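Local coordinates for protein metal-independent carbonic anhydrase (Nostoc sp. PCC 7120 = FACHB-418, PDB 7C5W) that catalyses the hydration of carbon dioxide to bicarbonate without a metal cofactor and has only very low activity in the reverse direction, at residues A[151-156]-A[168-173]; A[121-126]-A[133-138]. All coordinates share one frame; numbering follows the deposited sequence.

Contact 1 of 2, residues A[151-156]-A[168-173]; sequences VDKTWQ and ITHHSS
Trp155 and His170 sit opposite each other as a non-hydrogen-bonded pair, their side chains alongside and pointing the same way. The pyrrole edge of Trp155 is directed at the imidazole face of His170, an edge-to-face contact with planes at 56° and ring centroids 4.2 Å apart, in which Trp155 NE1 stands over the centre of the His170 ring. Lys153 shares this face, its CD over the Trp155 ring towards the rim. Its CG is anti to the backbone N (chi1 -161°), but bends at chi3 and chi4 turn the chain end round, and NZ reaches the rim of the His170 ring and donates to Ser172 OG at 2.9 Å. Thr79, which binds hydrogencarbonate, is hydrogen-bonded to Ser172 OG, placing Ser172 in the second shell of that site and the lysine behind it. An alanine in place of Lys153 would probably leave Ser172 OG without its ammonium partner and open a gap beside the His170 ring. The two strands form an antiparallel hairpin in a curved sheet consistent with the NTF2-like alpha+beta fold. Thr154 N meets His171 O at 2.8 Å with an N-H...O angle of 173°. Gln156 faces both Ile168 and Thr169 in a classic beta bulge. The Gln156 chain is extended, and NE2 makes a weak bond to Thr169 OG1 (2.8 Å) while CD packs on Ile168 CD1 at 3.7 Å. NE2 also donates to Thr134 of the second subunit, where Thr154 OG1 and His171 ND1 bond crosswise to His171 and Thr154. On the Lys153 face, helix 26-50 brings Trp36 against both Trp155 and His170.

Contact 2 of 2, residues A[121-126]-A[133-138]; sequences IKNAAI and ATTMGN
Met136 O is gripped by two successive amides of the opposite strand, Ala124 N at 2.9 Å, in the carbonyl plane and on a lone pair, and Ala125 N at 3.2 Å. Ala125 O answers by accepting from Met136 N at 3.1 Å. Packing is close around this step: the Ala124 methyl rests against Met136 O at 3.6 Å, and the CA of Gly137 comes within 3.4 Å of Lys122 O, where any side chain on Gly137 would clash with the backbone of 122-124. Beyond it, Lys122 and Asn138 exchange two backbone bonds, while the Lys122 chain leads away to an exposed amine. This end is looser, and a water donates to both Asn123 OD1 (2.8 Å) and Asn138 O (3.0 Å). Asn123 CG is anti to the carbonyl carbon (chi1 -68°), and its carboxamide lies across Thr135, with Asn123 OD1 4.1 Å from Thr135 CB; ND2 is held by Gln33 of helix 26-50. At the other end Ile126 extends the sheet, pairing in parallel with a strand of the third subunit. Ala124 and Ala125 facing the single residue Met136 is the signature of a classic beta bulge, set where both strands of an antiparallel hairpin turn a corner.

From the N terminus, helix 26-50 comes first and later covers one side of the sheet, touching residues of both contacts. Contact 2 then closes the hairpin of strands 116-128 and 132-143, with six residues between its segments. Contact 1 follows in series, closing the next hairpin, strands 148-159 and 165-173, across eleven residues; the two neither nest nor cross. Their centres are about 9 Å apart, and the inner strands are neighbours: Lys153 N lies 2.8 Å from Gly137 O and Trp155 O 2.9 Å from Thr135 N, both probable hydrogen bonds. Strand 75-77 pairs beside 165-173, and both contacts reach the second subunit.

Contact 1 of 2, residues A[151-156]-A[168-173]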
# COMPACT_ATOMS: atom_id res chain seq x y z
N VAL A 151 -12.89 -8.76 -25.78
CA VAL A 151 -12.29 -7.45 -25.40
C VAL A 151 -10.93 -7.69 -24.73
O VAL A 151 -10.74 -8.76 -24.11
CB VAL A 151 -13.24 -6.66 -24.47
CG1 VAL A 151 -14.52 -6.27 -25.18
CG2 VAL A 151 -13.55 -7.43 -23.20
N ASP A 152 -10.03 -6.71 -24.85
CA ASP A 152 -8.81 -6.58 -24.01
C ASP A 152 -9.19 -5.74 -22.79
O ASP A 152 -9.54 -4.56 -23.00
CB ASP A 152 -7.70 -5.90 -24.80
CG ASP A 152 -7.41 -6.54 -26.15
OD1 ASP A 152 -7.53 -7.79 -26.25
OD2 ASP A 152 -7.04 -5.79 -27.08
N LYS A 153 -9.12 -6.31 -21.57
CA LYS A 153 -9.65 -5.66 -20.34
C LYS A 153 -8.60 -5.56 -19.24
O LYS A 153 -8.01 -6.60 -18.85
CB LYS A 153 -10.85 -6.42 -19.78
CG LYS A 153 -11.70 -5.58 -18.83
CD LYS A 153 -12.96 -6.25 -18.39
CE LYS A 153 -13.94 -6.51 -19.51
NZ LYS A 153 -14.63 -5.26 -19.93
N THR A 154 -8.45 -4.34 -18.69
CA THR A 154 -7.71 -4.05 -17.43
C THR A 154 -8.70 -3.67 -16.33
O THR A 154 -9.48 -2.75 -16.57
CB THR A 154 -6.69 -2.93 -17.65
OG1 THR A 154 -5.81 -3.40 -18.66
CG2 THR A 154 -5.93 -2.58 -16.39
N TRP A 155 -8.67 -4.36 -15.19
CA TRP A 155 -9.39 -4.00 -13.93
C TRP A 155 -8.38 -3.63 -12.84
O TRP A 155 -7.29 -4.23 -12.80
CB TRP A 155 -10.23 -5.17 -13.42
CG TRP A 155 -11.60 -5.29 -14.00
CD1 TRP A 155 -12.56 -4.33 -14.06
CD2 TRP A 155 -12.18 -6.48 -14.54
NE1 TRP A 155 -13.70 -4.85 -14.62
CE2 TRP A 155 -13.50 -6.16 -14.93
CE3 TRP A 155 -11.72 -7.79 -14.73
CZ2 TRP A 155 -14.35 -7.10 -15.51
CZ3 TRP A 155 -12.57 -8.72 -15.30
CH2 TRP A 155 -13.86 -8.37 -15.68
N GLN A 156 -8.74 -2.71 -11.95
CA GLN A 156 -8.03 -2.53 -10.66
C GLN A 156 -9.06 -2.62 -9.53
O GLN A 156 -10.04 -1.89 -9.58
CB GLN A 156 -7.27 -1.21 -10.61
CG GLN A 156 -6.34 -1.09 -9.40
CD GLN A 156 -5.62 0.23 -9.35
OE1 GLN A 156 -4.81 0.49 -8.46
NE2 GLN A 156 -5.90 1.10 -10.30
N ILE A 168 -12.00 0.42 -9.16
CA ILE A 168 -11.60 1.85 -9.21
C ILE A 168 -10.98 2.14 -10.58
O ILE A 168 -10.82 3.34 -10.92
CB ILE A 168 -10.62 2.17 -8.06
CG1 ILE A 168 -9.36 1.30 -8.13
CG2 ILE A 168 -11.34 2.05 -6.73
CD1 ILE A 168 -8.23 1.77 -7.22
N THR A 169 -10.66 1.09 -11.35
CA THR A 169 -10.10 1.20 -12.72
C THR A 169 -10.69 0.09 -13.60
O THR A 169 -10.67 -1.07 -13.17
CB THR A 169 -8.57 1.14 -12.74
OG1 THR A 169 -8.02 2.07 -11.81
CG2 THR A 169 -8.01 1.44 -14.11
N HIS A 170 -11.16 0.45 -14.79
CA HIS A 170 -11.82 -0.43 -15.78
C HIS A 170 -11.57 0.13 -17.18
O HIS A 170 -12.28 1.05 -17.58
CB HIS A 170 -13.31 -0.54 -15.46
CG HIS A 170 -14.02 -1.63 -16.20
ND1 HIS A 170 -13.49 -2.21 -17.33
CD2 HIS A 170 -15.22 -2.21 -15.99
CE1 HIS A 170 -14.32 -3.12 -17.78
NE2 HIS A 170 -15.40 -3.13 -16.99
N HIS A 171 -10.56 -0.39 -17.87
CA HIS A 171 -10.23 -0.03 -19.27
C HIS A 171 -10.52 -1.25 -20.15
O HIS A 171 -9.85 -2.27 -19.95
CB HIS A 171 -8.79 0.47 -19.35
CG HIS A 171 -8.39 1.08 -20.65
ND1 HIS A 171 -7.51 2.14 -20.71
CD2 HIS A 171 -8.71 0.77 -21.92
CE1 HIS A 171 -7.31 2.46 -21.98
NE2 HIS A 171 -8.04 1.64 -22.74
N SER A 172 -11.50 -1.14 -21.05
CA SER A 172 -11.92 -2.19 -22.01
C SER A 172 -11.77 -1.66 -23.43
O SER A 172 -12.18 -0.51 -23.68
CB SER A 172 -13.34 -2.62 -21.72
OG SER A 172 -13.60 -3.91 -22.25
N SER A 173 -11.17 -2.45 -24.33
CA SER A 173 -10.91 -2.07 -25.74
C SER A 173 -11.11 -3.28 -26.67
O SER A 173 -10.70 -4.43 -26.31
CB SER A 173 -9.53 -1.49 -25.90
OG SER A 173 -8.52 -2.42 -25.51

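Contact 2 of 2, residues A[121-126]-A[133-138]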
# COMPACT_ATOMS: atom_id res chain seq x y z
N ILE A 121 -13.26 -15.33 -18.43
CA ILE A 121 -12.07 -14.50 -18.07
C ILE A 121 -10.79 -15.24 -18.47
O ILE A 121 -10.61 -16.37 -18.00
CB ILE A 121 -12.04 -14.18 -16.56
CG1 ILE A 121 -13.43 -13.81 -16.02
CG2 ILE A 121 -11.01 -13.09 -16.29
CD1 ILE A 121 -13.98 -12.53 -16.59
N LYS A 122 -9.94 -14.61 -19.29
CA LYS A 122 -8.64 -15.16 -19.73
C LYS A 122 -7.53 -14.18 -19.36
O LYS A 122 -7.15 -13.33 -20.19
CB LYS A 122 -8.64 -15.44 -21.24
CG LYS A 122 -9.49 -16.64 -21.64
CD LYS A 122 -8.95 -17.39 -22.83
CE LYS A 122 -9.66 -18.71 -23.05
NZ LYS A 122 -8.88 -19.62 -23.92
N ASN A 123 -7.02 -14.31 -18.14
CA ASN A 123 -5.97 -13.42 -17.57
C ASN A 123 -4.65 -13.70 -18.27
O ASN A 123 -4.31 -14.87 -18.49
CB ASN A 123 -5.91 -13.59 -16.05
CG ASN A 123 -7.16 -13.06 -15.38
OD1 ASN A 123 -7.74 -12.09 -15.86
ND2 ASN A 123 -7.57 -13.68 -14.29
N ALA A 124 -3.94 -12.63 -18.64
CA ALA A 124 -2.55 -12.69 -19.14
C ALA A 124 -1.60 -12.47 -17.96
O ALA A 124 -0.51 -13.05 -17.97
CB ALA A 124 -2.36 -11.65 -20.22
N ALA A 125 -2.00 -11.65 -16.97
CA ALA A 125 -1.15 -11.27 -15.82
C ALA A 125 -1.98 -10.64 -14.71
O ALA A 125 -3.01 -10.00 -15.01
CB ALA A 125 -0.06 -10.34 -16.28
N ILE A 126 -1.52 -10.79 -13.47
CA ILE A 126 -2.13 -10.21 -12.24
C ILE A 126 -1.02 -9.52 -11.45
O ILE A 126 0.05 -10.12 -11.29
CB ILE A 126 -2.85 -11.31 -11.43
CG1 ILE A 126 -3.91 -12.02 -12.26
CG2 ILE A 126 -3.42 -10.76 -10.12
CD1 ILE A 126 -4.67 -13.08 -11.50
N ALA A 133 -5.20 -4.63 -6.53
CA ALA A 133 -4.82 -5.72 -7.45
C ALA A 133 -5.31 -5.35 -8.86
O ALA A 133 -6.49 -4.98 -9.00
CB ALA A 133 -5.40 -7.03 -6.96
N THR A 134 -4.41 -5.39 -9.83
CA THR A 134 -4.69 -5.10 -11.26
C THR A 134 -4.67 -6.43 -12.01
O THR A 134 -3.80 -7.26 -11.71
CB THR A 134 -3.70 -4.06 -11.78
OG1 THR A 134 -3.67 -3.00 -10.84
CG2 THR A 134 -4.07 -3.51 -13.14
N THR A 135 -5.62 -6.64 -12.92
CA THR A 135 -5.65 -7.79 -13.87
C THR A 135 -5.64 -7.22 -15.29
O THR A 135 -6.22 -6.15 -15.49
CB THR A 135 -6.86 -8.71 -13.65
OG1 THR A 135 -8.05 -8.05 -14.09
CG2 THR A 135 -7.00 -9.15 -12.21
N MET A 136 -4.95 -7.89 -16.21
CA MET A 136 -4.99 -7.58 -17.66
C MET A 136 -5.13 -8.90 -18.40
O MET A 136 -4.51 -9.90 -17.98
CB MET A 136 -3.73 -6.85 -18.14
CG MET A 136 -3.74 -6.58 -19.63
SD MET A 136 -2.37 -5.53 -20.19
CE MET A 136 -3.00 -3.92 -19.72
N GLY A 137 -5.94 -8.90 -19.45
CA GLY A 137 -6.15 -10.07 -20.32
C GLY A 137 -7.36 -9.90 -21.21
O GLY A 137 -7.78 -8.76 -21.47
N ASN A 138 -7.91 -11.03 -21.66
CA ASN A 138 -9.14 -11.07 -22.49
C ASN A 138 -10.34 -11.38 -21.59
O ASN A 138 -10.17 -12.06 -20.57
CB ASN A 138 -9.01 -12.06 -23.65
CG ASN A 138 -8.01 -11.59 -24.68
OD1 ASN A 138 -8.02 -10.41 -25.08
ND2 ASN A 138 -7.15 -12.49 -25.12
O HOH W 1 -8.79 -10.91 -18.15